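Local coordinates for conserved exported protein (Bacteroides fragilis, PDB 3CLW) that is of unknown function but probably hydrolyses O-glycosidic bonds, as glycoside hydrolases do, at residues Lys156-Asp159 against Phe160-Leu164; Thr105-Ala108 against Gly109-Trp112; Phe201-Lys204 against Ala205-Tyr208; Tyr77-Glu81 against Ala82-Asp86; Ile251-Ser254 against Met255-Asp259. All blocks are in the same frame, centred on the assembly; numbering follows the deposited sequence.

All five contacts are local and lie in the range of glycoside hydrolase family 30, a TIM-barrel family. Along the chain the order is interaction 4, 2, 1, 3, 5. Interaction 4 lies in the loop between strand 68-71 and helix 108-119, and interaction 2 is where that loop runs into the helix; their centres are about 19 Å apart, and the Lys106-Glu78 salt bridge joins them. Interactions 1, 3 and 5 lie on helices 157-173, 204-221 and 251-256; neighbours in this row touch, with centres about 15 and 14 Å apart, whereas the centres of interactions 4 and 5 are about 37 Å apart. Three contacts begin helices, one spans a short helix, and one shapes a loop.

Interaction 1 of 5, residues Lys156-Asp159 against Phe160-Leu164; sequences KFDD and FARFL
Asp158 O receives the backbone N-H of Arg162 in the shortest polar bond of this helical turn, 2.8 Å from Arg162 N. The same carbonyl oxygen lies over one face of the Arg162 guanidinium, because the arginine chain bends at its third torsion (chi3 -61°) and folds back toward the start of the helix. There the guanidinium faces two consecutive carboxylates. Arg162 NH1 donates to Asp158 OD2 at 3.1 Å, a salt bridge with a moderately bent N-H angle of 140°; the donor reaches the oxygen from above the carboxylate plane, and the two flat groups stand almost perpendicular, 87° apart. The second arm, Arg162 NH2, forms a longer salt bridge to Asp159 OD1, 3.6 Å away. One cation thus spans both acids and would be expected to help these neighbouring carboxylates lie close together. Below this polar surface the regular helix bonds run from Phe160 N to Lys156 O, Ala161 N to Phe157 O and Phe163 N to Asp159 O. The rings of Phe157 and Phe160 instead reach Met210 of helix 204-221, and Arg209 makes a cation-pi contact with Phe157. Lys156 holds the N-cap position and turns its amine to Gln153. The arrangement is that of the first turns of an amphipathic helix, with an i to i+4 and i to i+3 salt-bridge network on its outer side.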
# COMPACT_ATOMS: atom_id res chain seq x y z
N LYS A 156 -13.55 -23.72 10.65
CA LYS A 156 -12.72 -22.71 11.35
C LYS A 156 -12.78 -21.30 10.73
O LYS A 156 -11.96 -20.44 11.07
CB LYS A 156 -11.26 -23.17 11.52
CG LYS A 156 -11.05 -24.59 12.05
CD LYS A 156 -11.31 -24.74 13.54
CE LYS A 156 -10.57 -25.97 14.11
NZ LYS A 156 -10.84 -27.28 13.38
N PHE A 157 -13.71 -21.06 9.83
CA PHE A 157 -13.90 -19.73 9.29
C PHE A 157 -14.40 -18.84 10.40
O PHE A 157 -13.95 -17.71 10.52
CB PHE A 157 -14.84 -19.68 8.09
CG PHE A 157 -14.28 -20.31 6.82
CD1 PHE A 157 -14.06 -21.69 6.73
CD2 PHE A 157 -13.98 -19.53 5.72
CE1 PHE A 157 -13.58 -22.27 5.52
CE2 PHE A 157 -13.50 -20.11 4.52
CZ PHE A 157 -13.31 -21.48 4.43
N ASP A 158 -15.27 -19.35 11.26
CA ASP A 158 -15.74 -18.56 12.39
C ASP A 158 -14.65 -18.35 13.46
O ASP A 158 -14.48 -17.23 13.95
CB ASP A 158 -17.04 -19.12 12.97
CG ASP A 158 -16.87 -20.52 13.54
OD1 ASP A 158 -16.11 -21.35 12.98
OD2 ASP A 158 -17.51 -20.79 14.56
N ASP A 159 -13.92 -19.41 13.80
CA ASP A 159 -12.78 -19.34 14.72
C ASP A 159 -11.74 -18.30 14.25
O ASP A 159 -11.26 -17.48 15.05
CB ASP A 159 -12.09 -20.71 14.87
CG ASP A 159 -13.05 -21.79 15.31
OD1 ASP A 159 -13.00 -22.20 16.47
OD2 ASP A 159 -13.87 -22.22 14.49
N PHE A 160 -11.38 -18.36 12.97
CA PHE A 160 -10.42 -17.44 12.41
C PHE A 160 -10.95 -16.00 12.46
O PHE A 160 -10.26 -15.09 12.95
CB PHE A 160 -9.99 -17.89 11.01
CG PHE A 160 -8.93 -17.03 10.38
CD1 PHE A 160 -7.93 -16.44 11.15
CD2 PHE A 160 -8.92 -16.85 9.00
CE1 PHE A 160 -6.94 -15.65 10.56
CE2 PHE A 160 -7.92 -16.07 8.38
CZ PHE A 160 -6.92 -15.46 9.18
N ALA A 161 -12.18 -15.80 11.98
CA ALA A 161 -12.81 -14.46 12.06
C ALA A 161 -12.83 -13.95 13.50
O ALA A 161 -12.56 -12.76 13.73
CB ALA A 161 -14.22 -14.48 11.46
N ARG A 162 -13.13 -14.83 14.45
CA ARG A 162 -13.15 -14.43 15.84
C ARG A 162 -11.75 -14.02 16.37
O ARG A 162 -11.63 -13.09 17.15
CB ARG A 162 -13.78 -15.49 16.72
CG ARG A 162 -15.34 -15.51 16.63
CD ARG A 162 -15.91 -16.27 17.82
NE ARG A 162 -15.47 -17.66 17.84
CZ ARG A 162 -16.13 -18.68 17.28
NH1 ARG A 162 -17.29 -18.50 16.63
NH2 ARG A 162 -15.62 -19.92 17.37
N PHE A 163 -10.73 -14.75 15.93
CA PHE A 163 -9.34 -14.47 16.25
C PHE A 163 -8.93 -13.08 15.74
O PHE A 163 -8.41 -12.29 16.51
CB PHE A 163 -8.41 -15.54 15.65
CG PHE A 163 -6.97 -15.10 15.58
CD1 PHE A 163 -6.19 -15.02 16.74
CD2 PHE A 163 -6.38 -14.78 14.35
CE1 PHE A 163 -4.84 -14.61 16.70
CE2 PHE A 163 -5.01 -14.39 14.28
CZ PHE A 163 -4.26 -14.29 15.48
N LEU A 164 -9.20 -12.80 14.46
CA LEU A 164 -8.95 -11.50 13.85
C LEU A 164 -9.70 -10.34 14.51
O LEU A 164 -9.13 -9.28 14.73
CB LEU A 164 -9.28 -11.51 12.36
CG LEU A 164 -8.44 -12.42 11.46
CD1 LEU A 164 -9.03 -12.45 10.07
CD2 LEU A 164 -7.02 -11.84 11.41

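Interaction 2 of 5, residues Thr105-Ala108 against Gly109-Trp112; sequences TKQA and GQQW
Gln107 and Gln110 meet at an oblique angle, their amide planes 54° apart, and are joined by a bond from Gln107 NE2 to Gln110 OE1 of 2.9 Å. The acceptor lies in the amide plane of Gln107 and the N-H is fairly straight, yet the donor stands above the carbonyl plane of Gln110, 41° out of it. Each glutamine is extended beyond CG, which carries its amide away from the backbone. Both are held further: Gln107 NE2 and Gln110 NE2 donate to Asn71 O, Gln107 OE1 accepts from Gly73 N, and Gln110 NE2 also reaches Asp26.

Gln111 is turned differently. Its CB is directed back at the preceding loop, and with CG anti to the carbonyl carbon the extended chain runs past Gln107 O, 3.3 Å from Gln111 CG. Gln111 NE2 then donates to Lys106 O at 2.7 Å, nearly in line with that C=O though the N-H is bent to 131°, and also to Phe104 O. Backbone bonds from Gln111 N to Gln107 O and from Trp112 N to Ala108 O begin helix 108-119. Glutamine amides therefore satisfy loop carbonyls where the helix starts, and the buried Gln107-Gln110 pair has its rotation fixed by several bonds.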
# COMPACT_ATOMS: atom_id res chain seq x y z
N THR A 105 1.52 -10.24 24.52
CA THR A 105 2.88 -9.69 24.65
C THR A 105 3.74 -10.07 23.46
O THR A 105 4.85 -9.61 23.37
CB THR A 105 3.63 -10.15 25.91
OG1 THR A 105 3.98 -11.53 25.74
CG2 THR A 105 2.81 -9.94 27.21
N LYS A 106 3.24 -10.92 22.57
CA LYS A 106 3.97 -11.30 21.37
C LYS A 106 3.89 -10.19 20.30
O LYS A 106 3.17 -9.22 20.47
CB LYS A 106 3.42 -12.63 20.85
CG LYS A 106 3.55 -13.77 21.90
CD LYS A 106 2.85 -15.03 21.43
CE LYS A 106 3.36 -16.32 22.15
NZ LYS A 106 2.57 -17.52 21.58
N GLN A 107 4.64 -10.32 19.20
CA GLN A 107 4.68 -9.28 18.16
C GLN A 107 5.11 -7.91 18.73
O GLN A 107 4.60 -6.85 18.31
CB GLN A 107 3.32 -9.20 17.42
CG GLN A 107 2.92 -10.58 16.80
CD GLN A 107 1.99 -10.50 15.58
OE1 GLN A 107 0.87 -10.97 15.63
NE2 GLN A 107 2.48 -9.94 14.46
N ALA A 108 6.05 -7.94 19.71
CA ALA A 108 6.48 -6.75 20.45
C ALA A 108 7.08 -5.68 19.55
O ALA A 108 6.73 -4.50 19.66
CB ALA A 108 7.47 -7.13 21.57
N GLY A 109 7.95 -6.09 18.62
CA GLY A 109 8.60 -5.14 17.73
C GLY A 109 7.57 -4.39 16.90
O GLY A 109 7.66 -3.19 16.70
N GLN A 110 6.57 -5.12 16.41
CA GLN A 110 5.50 -4.51 15.63
C GLN A 110 4.61 -3.59 16.48
O GLN A 110 4.16 -2.54 16.00
CB GLN A 110 4.67 -5.58 14.94
CG GLN A 110 5.36 -6.22 13.79
CD GLN A 110 4.65 -7.50 13.38
OE1 GLN A 110 4.97 -8.57 13.90
NE2 GLN A 110 3.66 -7.40 12.48
N GLN A 111 4.40 -3.96 17.74
CA GLN A 111 3.64 -3.09 18.65
C GLN A 111 4.40 -1.81 18.95
O GLN A 111 3.78 -0.77 19.09
CB GLN A 111 3.26 -3.79 19.94
CG GLN A 111 2.32 -5.01 19.76
CD GLN A 111 1.93 -5.60 21.08
OE1 GLN A 111 1.46 -4.89 21.96
NE2 GLN A 111 2.14 -6.88 21.25
N TRP A 112 5.73 -1.87 19.03
CA TRP A 112 6.55 -0.66 19.16
C TRP A 112 6.25 0.30 17.99
O TRP A 112 6.07 1.48 18.22
CB TRP A 112 8.08 -0.98 19.23
CG TRP A 112 8.82 0.28 19.47
CD1 TRP A 112 9.10 0.85 20.70
CD2 TRP A 112 9.31 1.20 18.48
NE1 TRP A 112 9.74 2.06 20.52
CE2 TRP A 112 9.88 2.29 19.17
CE3 TRP A 112 9.31 1.20 17.08
CZ2 TRP A 112 10.47 3.38 18.50
CZ3 TRP A 112 9.91 2.26 16.42
CH2 TRP A 112 10.45 3.35 17.14

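Interaction 3 of 5, residues Phe201-Lys204 against Ala205-Tyr208; sequences FATK and ADLY
A capping box opens helix 204-221: Thr203, at the N-cap, and Asp206, three residues on, exchange side-chain and backbone bonds. Asp206 N donates to Thr203 OG1 at 3.1 Å, and in return Thr203 N donates to Asp206 OD2 at 2.8 Å with an almost straight N-H (175°). That donor comes on the anti side of the carboxylate, 33° out of its plane. The hydroxyl gets there because Thr203 OG1 sits between the backbone N and the carbonyl carbon (chi1 72°), where it meets the N-H of Asp206 in the first turn. The two side chains pass at a slant, and a water bridges them, 2.6 Å from Thr203 OG1 and donating to Asp206 OD1 at 2.8 Å. Asp206 OD2 has a further donor in Ile150 N.

Beside the box, Ala202 CB packs against Asp206 CB at 3.9 Å. The helix proper then begins with Leu207 N bonding Thr203 O and Tyr208 N bonding Lys204 O. Lys204, its chain bent at the last two torsions, turns its amine to Asp249 O and packs along helix 251-256. Two backbone N-H groups thus find side-chain acceptors, and the carboxylate's negative charge beside the helix N-terminus should interact favourably with the helix dipole.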
# COMPACT_ATOMS: atom_id res chain seq x y z
N PHE A 201 -3.53 -19.91 -0.99
CA PHE A 201 -4.52 -19.84 -2.05
C PHE A 201 -5.90 -19.74 -1.42
O PHE A 201 -6.12 -20.22 -0.32
CB PHE A 201 -4.43 -21.13 -2.90
CG PHE A 201 -5.49 -21.22 -3.97
CD1 PHE A 201 -5.39 -20.47 -5.14
CD2 PHE A 201 -6.58 -22.07 -3.81
CE1 PHE A 201 -6.35 -20.57 -6.13
CE2 PHE A 201 -7.55 -22.17 -4.81
CZ PHE A 201 -7.43 -21.42 -5.97
N ALA A 202 -6.84 -19.11 -2.10
CA ALA A 202 -8.23 -19.20 -1.67
C ALA A 202 -9.18 -18.93 -2.84
O ALA A 202 -8.85 -18.13 -3.71
CB ALA A 202 -8.53 -18.23 -0.48
N THR A 203 -10.34 -19.58 -2.82
CA THR A 203 -11.35 -19.39 -3.85
C THR A 203 -12.32 -18.27 -3.46
O THR A 203 -12.32 -17.82 -2.30
CB THR A 203 -12.17 -20.68 -4.11
OG1 THR A 203 -13.05 -20.89 -3.01
CG2 THR A 203 -11.27 -21.92 -4.30
N LYS A 204 -13.14 -17.81 -4.40
CA LYS A 204 -14.14 -16.80 -4.08
C LYS A 204 -15.12 -17.34 -3.05
O LYS A 204 -15.58 -16.58 -2.19
CB LYS A 204 -14.85 -16.26 -5.31
CG LYS A 204 -13.94 -15.50 -6.24
CD LYS A 204 -14.72 -14.84 -7.35
CE LYS A 204 -15.21 -15.81 -8.45
NZ LYS A 204 -14.07 -16.53 -9.05
N ALA A 205 -15.42 -18.64 -3.09
CA ALA A 205 -16.26 -19.23 -2.05
C ALA A 205 -15.61 -19.08 -0.68
O ALA A 205 -16.28 -18.76 0.30
CB ALA A 205 -16.62 -20.70 -2.36
N ASP A 206 -14.30 -19.30 -0.61
CA ASP A 206 -13.53 -19.11 0.62
C ASP A 206 -13.61 -17.65 1.08
O ASP A 206 -13.91 -17.37 2.23
CB ASP A 206 -12.08 -19.54 0.39
CG ASP A 206 -11.95 -21.02 0.00
OD1 ASP A 206 -12.78 -21.85 0.44
OD2 ASP A 206 -11.01 -21.35 -0.76
N LEU A 207 -13.37 -16.74 0.15
CA LEU A 207 -13.37 -15.32 0.44
C LEU A 207 -14.71 -14.86 0.97
O LEU A 207 -14.79 -14.08 1.93
CB LEU A 207 -12.97 -14.53 -0.82
CG LEU A 207 -11.51 -14.70 -1.24
CD1 LEU A 207 -11.24 -14.00 -2.57
CD2 LEU A 207 -10.53 -14.21 -0.17
N TYR A 208 -15.78 -15.35 0.32
CA TYR A 208 -17.14 -15.00 0.70
C TYR A 208 -17.43 -15.44 2.14
O TYR A 208 -18.02 -14.69 2.92
CB TYR A 208 -18.17 -15.58 -0.32
CG TYR A 208 -19.61 -15.35 0.07
CD1 TYR A 208 -20.35 -14.33 -0.50
CD2 TYR A 208 -20.23 -16.16 1.03
CE1 TYR A 208 -21.69 -14.12 -0.13
CE2 TYR A 208 -21.56 -15.96 1.42
CZ TYR A 208 -22.28 -14.95 0.84
OH TYR A 208 -23.60 -14.77 1.22
O HOH W 1 -13.51 -23.18 -1.93

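Interaction 4 of 5, residues Tyr77-Glu81 against Ala82-Asp86; sequences YENRE and AKEVD
Asn79 ND2 donates to Glu84 OE2 at 2.7 Å, an almost straight bond (175°) across a loop folded through overlapping type I beta turns, Tyr77 to Arg80 and Asn79 to Ala82. The amide holds the acceptor in its own plane, the glutamate offers its anti lone pair, and the two planes stand 87° apart. Asn79 reaches across because its CG lies anti to the backbone N (chi1 -165°), while Glu84 bends at its second torsion. Asn79 ND2 has a second acceptor in Ala140 O. The other carboxylate oxygen, Glu84 OE1, takes Thr142 OG1 and the backbone Val85 N. The buried carboxylate is therefore gripped on both oxygens and its rotation is fixed.

Ala82 N closes the second turn with a bond of 3.0 Å to Asn79 O. At the first, Tyr77 O accepts both Arg80 N and Arg80 NH2 from opposite faces of its plane, the latter at 2.8 Å; the same Arg80 NH2 lies over the centre of the Tyr77 ring. Lys83 is the centre of an inverse gamma turn and offers its O to Ser141. A water bridges the loop by donating to Arg80 O and Val85 O. The packing is small in extent but close: Ala82 CB rests against the asparagine amide, 3.6 Å from Asn79 ND2, and Glu84 CG comes to 3.0 Å from Asn79 O.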
# COMPACT_ATOMS: atom_id res chain seq x y z
N TYR A 77 6.49 -19.02 13.68
CA TYR A 77 7.60 -18.99 14.62
C TYR A 77 7.44 -20.05 15.73
O TYR A 77 8.36 -20.83 15.96
CB TYR A 77 7.81 -17.59 15.22
CG TYR A 77 8.88 -17.58 16.30
CD1 TYR A 77 10.23 -17.47 15.96
CD2 TYR A 77 8.54 -17.70 17.66
CE1 TYR A 77 11.22 -17.46 16.93
CE2 TYR A 77 9.52 -17.71 18.63
CZ TYR A 77 10.89 -17.58 18.26
OH TYR A 77 11.91 -17.57 19.23
N GLU A 78 6.31 -20.06 16.44
CA GLU A 78 6.07 -21.14 17.44
C GLU A 78 6.10 -22.54 16.79
O GLU A 78 6.46 -23.50 17.44
CB GLU A 78 4.71 -20.97 18.14
CG GLU A 78 4.58 -19.80 19.10
CD GLU A 78 4.11 -18.52 18.40
OE1 GLU A 78 4.21 -18.44 17.14
OE2 GLU A 78 3.62 -17.61 19.12
N ASN A 79 5.70 -22.64 15.53
CA ASN A 79 5.51 -23.92 14.85
C ASN A 79 6.72 -24.25 14.00
O ASN A 79 6.65 -25.10 13.12
CB ASN A 79 4.28 -23.84 13.93
CG ASN A 79 3.79 -25.20 13.46
OD1 ASN A 79 3.73 -26.15 14.22
ND2 ASN A 79 3.36 -25.27 12.23
N ARG A 80 7.85 -23.59 14.26
CA ARG A 80 8.95 -23.65 13.31
C ARG A 80 9.63 -25.02 13.12
O ARG A 80 10.26 -25.23 12.08
CB ARG A 80 9.97 -22.52 13.55
CG ARG A 80 10.90 -22.68 14.72
CD ARG A 80 11.51 -21.32 15.06
NE ARG A 80 12.31 -21.35 16.29
CZ ARG A 80 11.80 -21.25 17.52
NH1 ARG A 80 12.61 -21.31 18.59
NH2 ARG A 80 10.50 -21.08 17.69
N GLU A 81 9.50 -25.94 14.09
CA GLU A 81 10.03 -27.31 13.97
C GLU A 81 9.25 -28.18 12.97
O GLU A 81 9.70 -29.28 12.62
CB GLU A 81 10.07 -28.02 15.34
CG GLU A 81 11.11 -27.47 16.33
CD GLU A 81 11.07 -28.13 17.72
OE1 GLU A 81 10.58 -29.27 17.86
OE2 GLU A 81 11.55 -27.51 18.71
N ALA A 82 8.08 -27.68 12.52
CA ALA A 82 7.23 -28.34 11.53
C ALA A 82 7.78 -28.04 10.14
O ALA A 82 8.85 -27.44 10.03
CB ALA A 82 5.77 -27.84 11.66
N LYS A 83 7.04 -28.42 9.09
CA LYS A 83 7.40 -28.00 7.72
C LYS A 83 6.88 -26.58 7.50
O LYS A 83 5.82 -26.37 6.91
CB LYS A 83 6.83 -28.95 6.64
CG LYS A 83 7.10 -30.43 6.94
CD LYS A 83 6.88 -31.40 5.75
CE LYS A 83 7.53 -32.78 6.13
NZ LYS A 83 7.25 -33.90 5.13
N GLU A 84 7.64 -25.61 8.01
CA GLU A 84 7.17 -24.23 8.13
C GLU A 84 8.00 -23.26 7.28
O GLU A 84 8.86 -23.68 6.50
CB GLU A 84 7.21 -23.80 9.60
CG GLU A 84 5.91 -24.06 10.35
CD GLU A 84 4.78 -23.07 9.96
OE1 GLU A 84 4.96 -22.25 9.04
OE2 GLU A 84 3.68 -23.14 10.55
N VAL A 85 7.73 -21.96 7.43
CA VAL A 85 8.56 -20.91 6.85
C VAL A 85 10.03 -21.24 7.12
O VAL A 85 10.42 -21.57 8.26
CB VAL A 85 8.20 -19.52 7.45
CG1 VAL A 85 9.08 -18.39 6.88
CG2 VAL A 85 6.71 -19.22 7.19
N ASP A 86 10.84 -21.18 6.06
CA ASP A 86 12.20 -21.74 6.09
C ASP A 86 13.32 -20.79 6.53
O ASP A 86 14.50 -21.12 6.42
CB ASP A 86 12.54 -22.41 4.73
CG ASP A 86 12.60 -21.42 3.57
OD1 ASP A 86 12.76 -20.20 3.77
OD2 ASP A 86 12.50 -21.88 2.41
O HOH W 2 10.77 -24.53 9.27

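Interaction 5 of 5, residues Ile251-Ser254 against Met255-Asp259; sequences IIHS and MFYKD
Two i to i+4 backbone bonds, Met255 N to Ile251 O at 2.9 Å and Phe256 N to Ile252 O at 2.8 Å, carry the short helix 251-256 toward its end, where the chain leaves in an extended conformation at Tyr257. The side chains sort onto different sides of this turn. On one, His253 and Tyr257 stack face to face, lying alongside each other with ring centroids 4.1 Å apart and planes tilted by 29°. His253 ND1 stands over the centre of the tyrosine ring, and the nearest approach is His253 CE1 to Tyr257 CZ, 3.4 Å. Both rings are fixed by the same neighbour, since Glu298 binds His253 NE2 through its carboxylate and Tyr257 OH through its backbone O. Ile252 CG2 touches the tyrosine ring, 3.8 Å from Tyr257 CE2, while Ile252 O lies at the edge of that ring.

The inner side is apolar. Ile251 uses two branches: its CD1 touches Met255 SD at 3.9 Å, and its CG2, anti to the backbone N, meets Phe256 CE1. Met255, bent at its third torsion (chi3 82°), continues to Leu207 of helix 204-221 and Ile229; the Phe256 ring packs on Ile229, Leu270 and Val274. A water donates to His253 O and, weakly, to Asp259 OD1. The helix links parallel strands 226-232 and 270-276, packing its apolar side on both, as in a beta-alpha-beta unit of a TIM barrel.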
# COMPACT_ATOMS: atom_id res chain seq x y z
N ILE A 251 -13.21 -10.94 -9.81
CA ILE A 251 -13.53 -10.34 -8.51
C ILE A 251 -14.58 -9.23 -8.61
O ILE A 251 -15.56 -9.23 -7.86
CB ILE A 251 -12.25 -9.82 -7.75
CG1 ILE A 251 -11.30 -10.99 -7.39
CG2 ILE A 251 -12.63 -8.97 -6.54
CD1 ILE A 251 -11.86 -12.06 -6.42
N ILE A 252 -14.39 -8.28 -9.51
CA ILE A 252 -15.32 -7.17 -9.57
C ILE A 252 -16.78 -7.63 -9.77
O ILE A 252 -17.65 -7.28 -8.98
CB ILE A 252 -14.89 -6.09 -10.59
CG1 ILE A 252 -13.54 -5.45 -10.14
CG2 ILE A 252 -15.99 -5.04 -10.73
CD1 ILE A 252 -12.84 -4.55 -11.19
N HIS A 253 -17.04 -8.42 -10.81
CA HIS A 253 -18.43 -8.75 -11.16
C HIS A 253 -19.03 -9.79 -10.24
O HIS A 253 -20.21 -9.70 -9.87
CB HIS A 253 -18.57 -9.17 -12.64
CG HIS A 253 -18.57 -8.01 -13.58
ND1 HIS A 253 -19.71 -7.31 -13.91
CD2 HIS A 253 -17.56 -7.40 -14.25
CE1 HIS A 253 -19.41 -6.35 -14.76
NE2 HIS A 253 -18.11 -6.38 -14.98
N SER A 254 -18.21 -10.75 -9.84
CA SER A 254 -18.68 -11.86 -9.03
C SER A 254 -18.89 -11.47 -7.57
O SER A 254 -19.78 -12.01 -6.92
CB SER A 254 -17.70 -13.01 -9.14
OG SER A 254 -18.10 -14.05 -8.28
N MET A 255 -18.09 -10.52 -7.07
CA MET A 255 -18.08 -10.13 -5.65
C MET A 255 -18.62 -8.72 -5.39
O MET A 255 -19.18 -8.47 -4.32
CB MET A 255 -16.67 -10.31 -5.02
CG MET A 255 -16.12 -11.77 -5.05
SD MET A 255 -14.80 -12.31 -3.91
CE MET A 255 -15.82 -12.65 -2.49
N PHE A 256 -18.44 -7.81 -6.34
CA PHE A 256 -18.78 -6.41 -6.11
C PHE A 256 -19.87 -5.85 -7.07
O PHE A 256 -19.99 -4.63 -7.24
CB PHE A 256 -17.51 -5.55 -6.09
CG PHE A 256 -16.60 -5.83 -4.90
CD1 PHE A 256 -15.61 -6.81 -4.96
CD2 PHE A 256 -16.75 -5.12 -3.70
CE1 PHE A 256 -14.78 -7.06 -3.85
CE2 PHE A 256 -15.93 -5.36 -2.59
CZ PHE A 256 -14.95 -6.33 -2.66
N TYR A 257 -20.64 -6.76 -7.67
CA TYR A 257 -21.95 -6.44 -8.30
C TYR A 257 -23.05 -7.11 -7.48
O TYR A 257 -22.83 -8.14 -6.86
CB TYR A 257 -22.01 -6.91 -9.75
CG TYR A 257 -21.47 -5.90 -10.74
CD1 TYR A 257 -22.28 -5.39 -11.77
CD2 TYR A 257 -20.16 -5.44 -10.64
CE1 TYR A 257 -21.79 -4.44 -12.68
CE2 TYR A 257 -19.66 -4.51 -11.52
CZ TYR A 257 -20.48 -4.00 -12.55
OH TYR A 257 -19.96 -3.06 -13.43
N LYS A 258 -24.23 -6.53 -7.48
CA LYS A 258 -25.25 -6.99 -6.55
C LYS A 258 -25.81 -8.34 -6.94
O LYS A 258 -26.30 -9.07 -6.09
CB LYS A 258 -26.33 -5.93 -6.31
CG LYS A 258 -27.67 -6.15 -6.95
CD LYS A 258 -28.64 -5.00 -6.55
CE LYS A 258 -30.07 -5.20 -7.14
NZ LYS A 258 -30.19 -4.73 -8.56
N ASP A 259 -25.68 -8.69 -8.21
CA ASP A 259 -26.15 -9.99 -8.69
C ASP A 259 -25.00 -10.97 -8.92
O ASP A 259 -25.21 -12.00 -9.53
CB ASP A 259 -26.96 -9.81 -9.99
CG ASP A 259 -26.14 -9.15 -11.11
OD1 ASP A 259 -25.30 -8.23 -10.80
OD2 ASP A 259 -26.32 -9.53 -12.30
O HOH W 3 -22.47 -9.85 -11.84